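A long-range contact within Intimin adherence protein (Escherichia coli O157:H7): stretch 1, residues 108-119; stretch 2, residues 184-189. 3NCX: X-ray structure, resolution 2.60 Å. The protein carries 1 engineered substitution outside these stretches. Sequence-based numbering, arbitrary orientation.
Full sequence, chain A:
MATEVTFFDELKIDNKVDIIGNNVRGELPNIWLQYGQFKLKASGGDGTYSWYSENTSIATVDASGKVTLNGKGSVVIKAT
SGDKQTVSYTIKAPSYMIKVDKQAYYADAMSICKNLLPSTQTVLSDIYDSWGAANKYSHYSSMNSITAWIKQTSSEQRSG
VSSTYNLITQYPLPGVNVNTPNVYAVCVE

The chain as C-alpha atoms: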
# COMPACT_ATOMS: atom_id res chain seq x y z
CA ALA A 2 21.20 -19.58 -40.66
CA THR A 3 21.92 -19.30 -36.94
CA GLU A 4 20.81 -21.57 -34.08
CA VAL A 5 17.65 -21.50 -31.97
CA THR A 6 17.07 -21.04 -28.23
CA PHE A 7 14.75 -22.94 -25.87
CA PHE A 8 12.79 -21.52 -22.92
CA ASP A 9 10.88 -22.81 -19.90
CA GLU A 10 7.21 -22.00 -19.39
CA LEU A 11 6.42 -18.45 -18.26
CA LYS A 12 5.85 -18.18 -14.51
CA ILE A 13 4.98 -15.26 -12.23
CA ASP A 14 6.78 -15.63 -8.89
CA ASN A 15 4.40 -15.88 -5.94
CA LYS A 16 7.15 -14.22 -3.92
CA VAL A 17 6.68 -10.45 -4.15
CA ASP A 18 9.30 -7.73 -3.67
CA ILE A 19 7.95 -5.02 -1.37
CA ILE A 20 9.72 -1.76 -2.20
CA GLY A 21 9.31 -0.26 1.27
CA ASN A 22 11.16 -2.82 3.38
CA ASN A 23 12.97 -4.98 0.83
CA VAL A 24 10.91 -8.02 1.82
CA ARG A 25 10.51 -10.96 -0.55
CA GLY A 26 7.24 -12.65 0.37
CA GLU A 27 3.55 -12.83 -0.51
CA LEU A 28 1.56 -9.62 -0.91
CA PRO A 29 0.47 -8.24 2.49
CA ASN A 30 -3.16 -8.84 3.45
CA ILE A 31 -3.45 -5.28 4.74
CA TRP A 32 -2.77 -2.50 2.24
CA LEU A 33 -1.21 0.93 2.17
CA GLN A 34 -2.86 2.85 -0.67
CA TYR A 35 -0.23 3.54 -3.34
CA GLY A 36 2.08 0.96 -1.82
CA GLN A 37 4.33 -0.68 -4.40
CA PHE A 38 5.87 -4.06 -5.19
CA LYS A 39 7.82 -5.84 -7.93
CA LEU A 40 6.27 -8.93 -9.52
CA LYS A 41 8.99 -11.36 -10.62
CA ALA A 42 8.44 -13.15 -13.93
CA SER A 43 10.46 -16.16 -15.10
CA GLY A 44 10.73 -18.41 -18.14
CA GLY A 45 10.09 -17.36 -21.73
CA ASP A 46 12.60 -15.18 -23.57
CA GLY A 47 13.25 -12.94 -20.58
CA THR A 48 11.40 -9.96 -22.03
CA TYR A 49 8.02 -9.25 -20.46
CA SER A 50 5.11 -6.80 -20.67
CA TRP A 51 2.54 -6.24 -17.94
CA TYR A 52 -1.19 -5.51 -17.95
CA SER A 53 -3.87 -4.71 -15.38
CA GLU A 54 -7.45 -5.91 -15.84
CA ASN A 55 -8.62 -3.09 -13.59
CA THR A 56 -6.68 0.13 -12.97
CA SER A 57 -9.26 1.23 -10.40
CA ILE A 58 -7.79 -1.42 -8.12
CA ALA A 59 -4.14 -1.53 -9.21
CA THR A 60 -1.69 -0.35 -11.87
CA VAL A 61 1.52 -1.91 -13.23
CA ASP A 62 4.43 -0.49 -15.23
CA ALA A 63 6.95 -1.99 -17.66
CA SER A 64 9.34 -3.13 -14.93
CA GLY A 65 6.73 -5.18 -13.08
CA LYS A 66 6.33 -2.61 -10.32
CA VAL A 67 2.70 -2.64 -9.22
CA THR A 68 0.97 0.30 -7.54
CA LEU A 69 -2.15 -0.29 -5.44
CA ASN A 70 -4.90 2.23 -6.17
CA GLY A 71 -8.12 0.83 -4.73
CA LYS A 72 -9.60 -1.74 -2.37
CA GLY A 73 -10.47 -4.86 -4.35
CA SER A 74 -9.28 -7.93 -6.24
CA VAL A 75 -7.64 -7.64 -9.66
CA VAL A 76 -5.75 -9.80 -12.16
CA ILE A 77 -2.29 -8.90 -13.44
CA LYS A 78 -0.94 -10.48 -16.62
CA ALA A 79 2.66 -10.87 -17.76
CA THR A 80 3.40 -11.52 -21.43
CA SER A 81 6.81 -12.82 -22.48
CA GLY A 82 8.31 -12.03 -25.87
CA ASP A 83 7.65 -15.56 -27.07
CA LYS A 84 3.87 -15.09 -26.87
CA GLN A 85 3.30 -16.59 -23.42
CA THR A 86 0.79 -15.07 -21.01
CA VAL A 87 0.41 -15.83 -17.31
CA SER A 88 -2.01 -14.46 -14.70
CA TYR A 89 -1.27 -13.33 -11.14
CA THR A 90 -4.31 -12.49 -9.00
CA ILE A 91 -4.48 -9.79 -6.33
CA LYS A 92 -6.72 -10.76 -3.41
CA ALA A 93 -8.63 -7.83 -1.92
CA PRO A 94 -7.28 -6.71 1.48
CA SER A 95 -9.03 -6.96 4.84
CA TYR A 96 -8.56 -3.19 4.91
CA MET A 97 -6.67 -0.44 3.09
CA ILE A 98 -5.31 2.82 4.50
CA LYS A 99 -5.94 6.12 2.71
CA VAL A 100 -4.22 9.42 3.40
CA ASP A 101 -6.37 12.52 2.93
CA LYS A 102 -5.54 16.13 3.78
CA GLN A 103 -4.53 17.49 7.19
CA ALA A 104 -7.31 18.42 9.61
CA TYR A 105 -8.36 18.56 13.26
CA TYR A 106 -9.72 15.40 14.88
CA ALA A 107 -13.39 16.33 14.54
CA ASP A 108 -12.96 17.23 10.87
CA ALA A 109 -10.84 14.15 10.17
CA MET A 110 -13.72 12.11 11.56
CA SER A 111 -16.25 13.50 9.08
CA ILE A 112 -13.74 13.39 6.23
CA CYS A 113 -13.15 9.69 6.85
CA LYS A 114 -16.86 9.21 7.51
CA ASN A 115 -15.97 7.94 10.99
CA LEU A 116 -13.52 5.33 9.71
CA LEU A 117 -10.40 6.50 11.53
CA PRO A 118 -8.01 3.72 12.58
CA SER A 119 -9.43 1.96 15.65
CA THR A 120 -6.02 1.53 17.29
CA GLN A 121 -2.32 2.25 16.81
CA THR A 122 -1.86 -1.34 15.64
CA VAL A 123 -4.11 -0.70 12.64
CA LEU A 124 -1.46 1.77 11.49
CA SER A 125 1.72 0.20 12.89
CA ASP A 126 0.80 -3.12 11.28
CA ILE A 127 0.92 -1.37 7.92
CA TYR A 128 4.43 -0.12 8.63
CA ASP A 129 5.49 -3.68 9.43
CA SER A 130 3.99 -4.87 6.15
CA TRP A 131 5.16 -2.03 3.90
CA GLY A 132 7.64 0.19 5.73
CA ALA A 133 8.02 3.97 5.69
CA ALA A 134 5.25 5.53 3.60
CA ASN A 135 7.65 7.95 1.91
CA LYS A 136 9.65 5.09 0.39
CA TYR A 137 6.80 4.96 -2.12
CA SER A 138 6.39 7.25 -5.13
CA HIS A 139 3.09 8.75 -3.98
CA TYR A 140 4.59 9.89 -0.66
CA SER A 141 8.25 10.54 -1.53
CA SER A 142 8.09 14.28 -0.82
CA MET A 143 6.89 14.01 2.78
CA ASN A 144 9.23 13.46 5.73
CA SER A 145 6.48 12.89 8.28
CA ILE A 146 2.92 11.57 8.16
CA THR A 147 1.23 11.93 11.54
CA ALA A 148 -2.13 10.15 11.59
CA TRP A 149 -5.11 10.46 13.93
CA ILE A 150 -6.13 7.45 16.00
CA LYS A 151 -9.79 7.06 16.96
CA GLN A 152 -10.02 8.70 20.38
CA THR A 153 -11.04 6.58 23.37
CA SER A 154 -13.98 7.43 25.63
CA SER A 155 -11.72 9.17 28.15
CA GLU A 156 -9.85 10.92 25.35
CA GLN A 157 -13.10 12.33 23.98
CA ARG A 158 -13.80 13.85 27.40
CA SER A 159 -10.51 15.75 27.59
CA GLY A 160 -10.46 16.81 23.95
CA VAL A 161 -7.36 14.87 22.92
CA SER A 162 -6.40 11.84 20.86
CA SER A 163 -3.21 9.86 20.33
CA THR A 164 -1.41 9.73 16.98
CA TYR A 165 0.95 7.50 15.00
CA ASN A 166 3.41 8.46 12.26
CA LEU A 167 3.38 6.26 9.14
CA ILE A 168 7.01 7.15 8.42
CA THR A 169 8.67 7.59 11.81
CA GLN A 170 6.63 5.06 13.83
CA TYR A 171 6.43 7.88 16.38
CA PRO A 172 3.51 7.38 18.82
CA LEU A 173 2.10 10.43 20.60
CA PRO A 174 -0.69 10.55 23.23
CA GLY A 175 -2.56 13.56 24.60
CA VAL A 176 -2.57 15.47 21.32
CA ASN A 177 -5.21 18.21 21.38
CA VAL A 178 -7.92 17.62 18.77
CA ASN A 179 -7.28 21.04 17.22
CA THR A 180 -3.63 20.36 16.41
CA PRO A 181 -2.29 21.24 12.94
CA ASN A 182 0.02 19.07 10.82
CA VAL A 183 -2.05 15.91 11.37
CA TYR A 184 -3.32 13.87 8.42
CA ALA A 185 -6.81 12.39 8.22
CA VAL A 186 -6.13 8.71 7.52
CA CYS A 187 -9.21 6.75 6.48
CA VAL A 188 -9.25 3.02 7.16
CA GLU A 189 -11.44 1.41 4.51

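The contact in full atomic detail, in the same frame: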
# COMPACT_ATOMS: atom_id res chain seq x y z
N ASP A 108 -12.85 17.14 12.32
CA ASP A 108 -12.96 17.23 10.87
C ASP A 108 -12.48 15.95 10.19
O ASP A 108 -13.08 15.48 9.23
CB ASP A 108 -12.18 18.43 10.35
CG ASP A 108 -12.28 18.59 8.84
OD1 ASP A 108 -13.30 18.17 8.26
OD2 ASP A 108 -11.33 19.14 8.23
N ALA A 109 -11.38 15.40 10.70
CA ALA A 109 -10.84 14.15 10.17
C ALA A 109 -11.89 13.05 10.27
O ALA A 109 -11.98 12.19 9.39
CB ALA A 109 -9.58 13.76 10.92
N MET A 110 -12.67 13.09 11.34
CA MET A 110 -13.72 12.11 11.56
C MET A 110 -14.75 12.15 10.44
O MET A 110 -15.08 11.12 9.85
CB MET A 110 -14.40 12.35 12.91
CG MET A 110 -15.22 11.17 13.41
SD MET A 110 -16.12 11.56 14.93
CE MET A 110 -17.22 12.84 14.33
N SER A 111 -15.26 13.35 10.14
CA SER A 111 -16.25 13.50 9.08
C SER A 111 -15.66 13.20 7.71
O SER A 111 -16.30 12.57 6.87
CB SER A 111 -16.86 14.91 9.11
OG SER A 111 -15.88 15.89 8.80
N ILE A 112 -14.44 13.67 7.48
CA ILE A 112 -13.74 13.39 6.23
C ILE A 112 -13.67 11.89 5.97
O ILE A 112 -13.99 11.42 4.87
CB ILE A 112 -12.31 13.96 6.24
CG1 ILE A 112 -12.35 15.48 6.20
CG2 ILE A 112 -11.52 13.42 5.06
CD1 ILE A 112 -10.99 16.13 6.25
N CYS A 113 -13.26 11.13 6.98
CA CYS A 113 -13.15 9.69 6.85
C CYS A 113 -14.46 8.99 7.20
O CYS A 113 -14.48 7.79 7.46
CB CYS A 113 -12.02 9.15 7.75
SG CYS A 113 -10.36 9.67 7.24
N LYS A 114 -15.55 9.75 7.19
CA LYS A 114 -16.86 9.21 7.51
C LYS A 114 -16.79 8.26 8.70
O LYS A 114 -17.32 7.15 8.67
CB LYS A 114 -17.46 8.49 6.30
CG LYS A 114 -17.84 9.43 5.15
CD LYS A 114 -18.62 8.69 4.07
CE LYS A 114 -19.10 9.65 2.99
NZ LYS A 114 -19.93 8.96 1.96
N ASN A 115 -16.12 8.72 9.76
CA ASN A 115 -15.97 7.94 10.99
C ASN A 115 -15.33 6.58 10.77
O ASN A 115 -15.77 5.58 11.32
CB ASN A 115 -17.33 7.79 11.69
CG ASN A 115 -17.89 9.12 12.16
OD1 ASN A 115 -17.80 9.45 13.34
ND2 ASN A 115 -18.46 9.89 11.24
N LEU A 116 -14.28 6.56 9.95
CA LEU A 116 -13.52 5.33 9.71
C LEU A 116 -12.05 5.51 10.04
O LEU A 116 -11.18 4.92 9.39
CB LEU A 116 -13.69 4.87 8.26
CG LEU A 116 -15.08 4.36 7.88
CD1 LEU A 116 -15.07 3.77 6.47
CD2 LEU A 116 -15.56 3.32 8.88
N LEU A 117 -11.76 6.33 11.04
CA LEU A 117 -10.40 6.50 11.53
C LEU A 117 -9.90 5.18 12.11
O LEU A 117 -10.69 4.38 12.60
CB LEU A 117 -10.35 7.59 12.59
CG LEU A 117 -10.83 8.99 12.18
CD1 LEU A 117 -10.85 9.92 13.38
CD2 LEU A 117 -9.96 9.55 11.06
N PRO A 118 -8.58 4.96 12.04
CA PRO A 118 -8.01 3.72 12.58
C PRO A 118 -8.44 3.49 14.03
O PRO A 118 -8.36 4.40 14.84
CB PRO A 118 -6.49 3.94 12.49
CG PRO A 118 -6.32 5.41 12.25
CD PRO A 118 -7.54 5.85 11.51
N SER A 119 -8.90 2.28 14.32
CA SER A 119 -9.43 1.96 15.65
C SER A 119 -8.35 1.97 16.72
O SER A 119 -8.62 2.34 17.87
CB SER A 119 -10.14 0.61 15.63
OG SER A 119 -9.24 -0.44 15.30
N TYR A 184 -2.58 14.37 9.57
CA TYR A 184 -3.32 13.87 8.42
C TYR A 184 -4.55 13.06 8.81
O TYR A 184 -4.53 12.33 9.80
CB TYR A 184 -2.42 13.03 7.51
CG TYR A 184 -1.43 13.84 6.71
CD1 TYR A 184 -0.21 14.20 7.24
CD2 TYR A 184 -1.73 14.25 5.42
CE1 TYR A 184 0.70 14.95 6.51
CE2 TYR A 184 -0.84 14.99 4.68
CZ TYR A 184 0.38 15.34 5.23
OH TYR A 184 1.28 16.08 4.50
N ALA A 185 -5.62 13.20 8.03
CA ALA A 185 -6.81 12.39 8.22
C ALA A 185 -6.66 11.08 7.45
O ALA A 185 -6.84 11.05 6.23
CB ALA A 185 -8.05 13.14 7.76
N VAL A 186 -6.32 10.01 8.15
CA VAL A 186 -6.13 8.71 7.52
C VAL A 186 -7.38 7.85 7.64
O VAL A 186 -7.77 7.45 8.74
CB VAL A 186 -4.91 7.96 8.09
CG1 VAL A 186 -4.82 6.57 7.50
CG2 VAL A 186 -3.63 8.74 7.82
N CYS A 187 -8.00 7.56 6.51
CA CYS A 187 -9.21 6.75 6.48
C CYS A 187 -8.86 5.28 6.35
O CYS A 187 -8.08 4.88 5.48
CB CYS A 187 -10.12 7.18 5.33
SG CYS A 187 -10.60 8.92 5.36
N VAL A 188 -9.44 4.46 7.23
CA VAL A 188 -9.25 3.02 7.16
C VAL A 188 -10.48 2.40 6.51
O VAL A 188 -11.54 2.33 7.12
CB VAL A 188 -9.04 2.41 8.55
CG1 VAL A 188 -8.89 0.90 8.45
CG2 VAL A 188 -7.82 3.03 9.21
N GLU A 189 -10.32 1.96 5.27
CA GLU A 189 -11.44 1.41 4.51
C GLU A 189 -11.17 -0.02 4.05
O GLU A 189 -11.87 -0.95 4.45
CB GLU A 189 -11.75 2.31 3.31
CG GLU A 189 -12.01 3.76 3.69
CD GLU A 189 -12.41 4.61 2.50
OE1 GLU A 189 -12.54 4.07 1.39
OE2 GLU A 189 -12.61 5.83 2.69
OXT GLU A 189 -10.24 -0.28 3.28
O HOH W 1 -13.60 8.99 3.17
O HOH W 2 -14.17 6.75 4.73

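Tyr184 opens the strand with its CA-to-CB bond directed away from stretch 1, and contact begins at Ala185. Its CB lies 3.6 Å from CB of Ala109, and the two CA atoms are 4.8 Å apart, a spacing that leaves room for little more than two methyl groups between helix and strand. Ile112 adds a looser apolar contact, CG2 to CB of Ala185 at 4.4 Å.

Val186 contributes mainly backbone: its O lies 3.2 Å from CD of Pro118 and 3.8 Å from CD2 of Leu117, while the closest approach of its side chain to stretch 1, CB to CD of Pro118, is 4.8 Å.

Cys187 supplies the covalent link. Its SG is 2.0 Å from SG of Cys113, and the chi3 of -87° is close to the value preferred by an unstrained disulfide; both cysteines adopt m rotamers. Cys113 is the first residue to leave helical phi/psi, so the bridge fastens the strand just where the helix gives way to loop.

At Val188 the backbones meet directly. Its N donates to O of Leu116 at 2.8 Å with an N-H...O angle of 159°, a near-linear hydrogen bond, and its CG2 packs 3.7 Å from CB of Pro118.

Glu189, the C-terminal residue, places CG 4.1 Å from CD1 of Leu116.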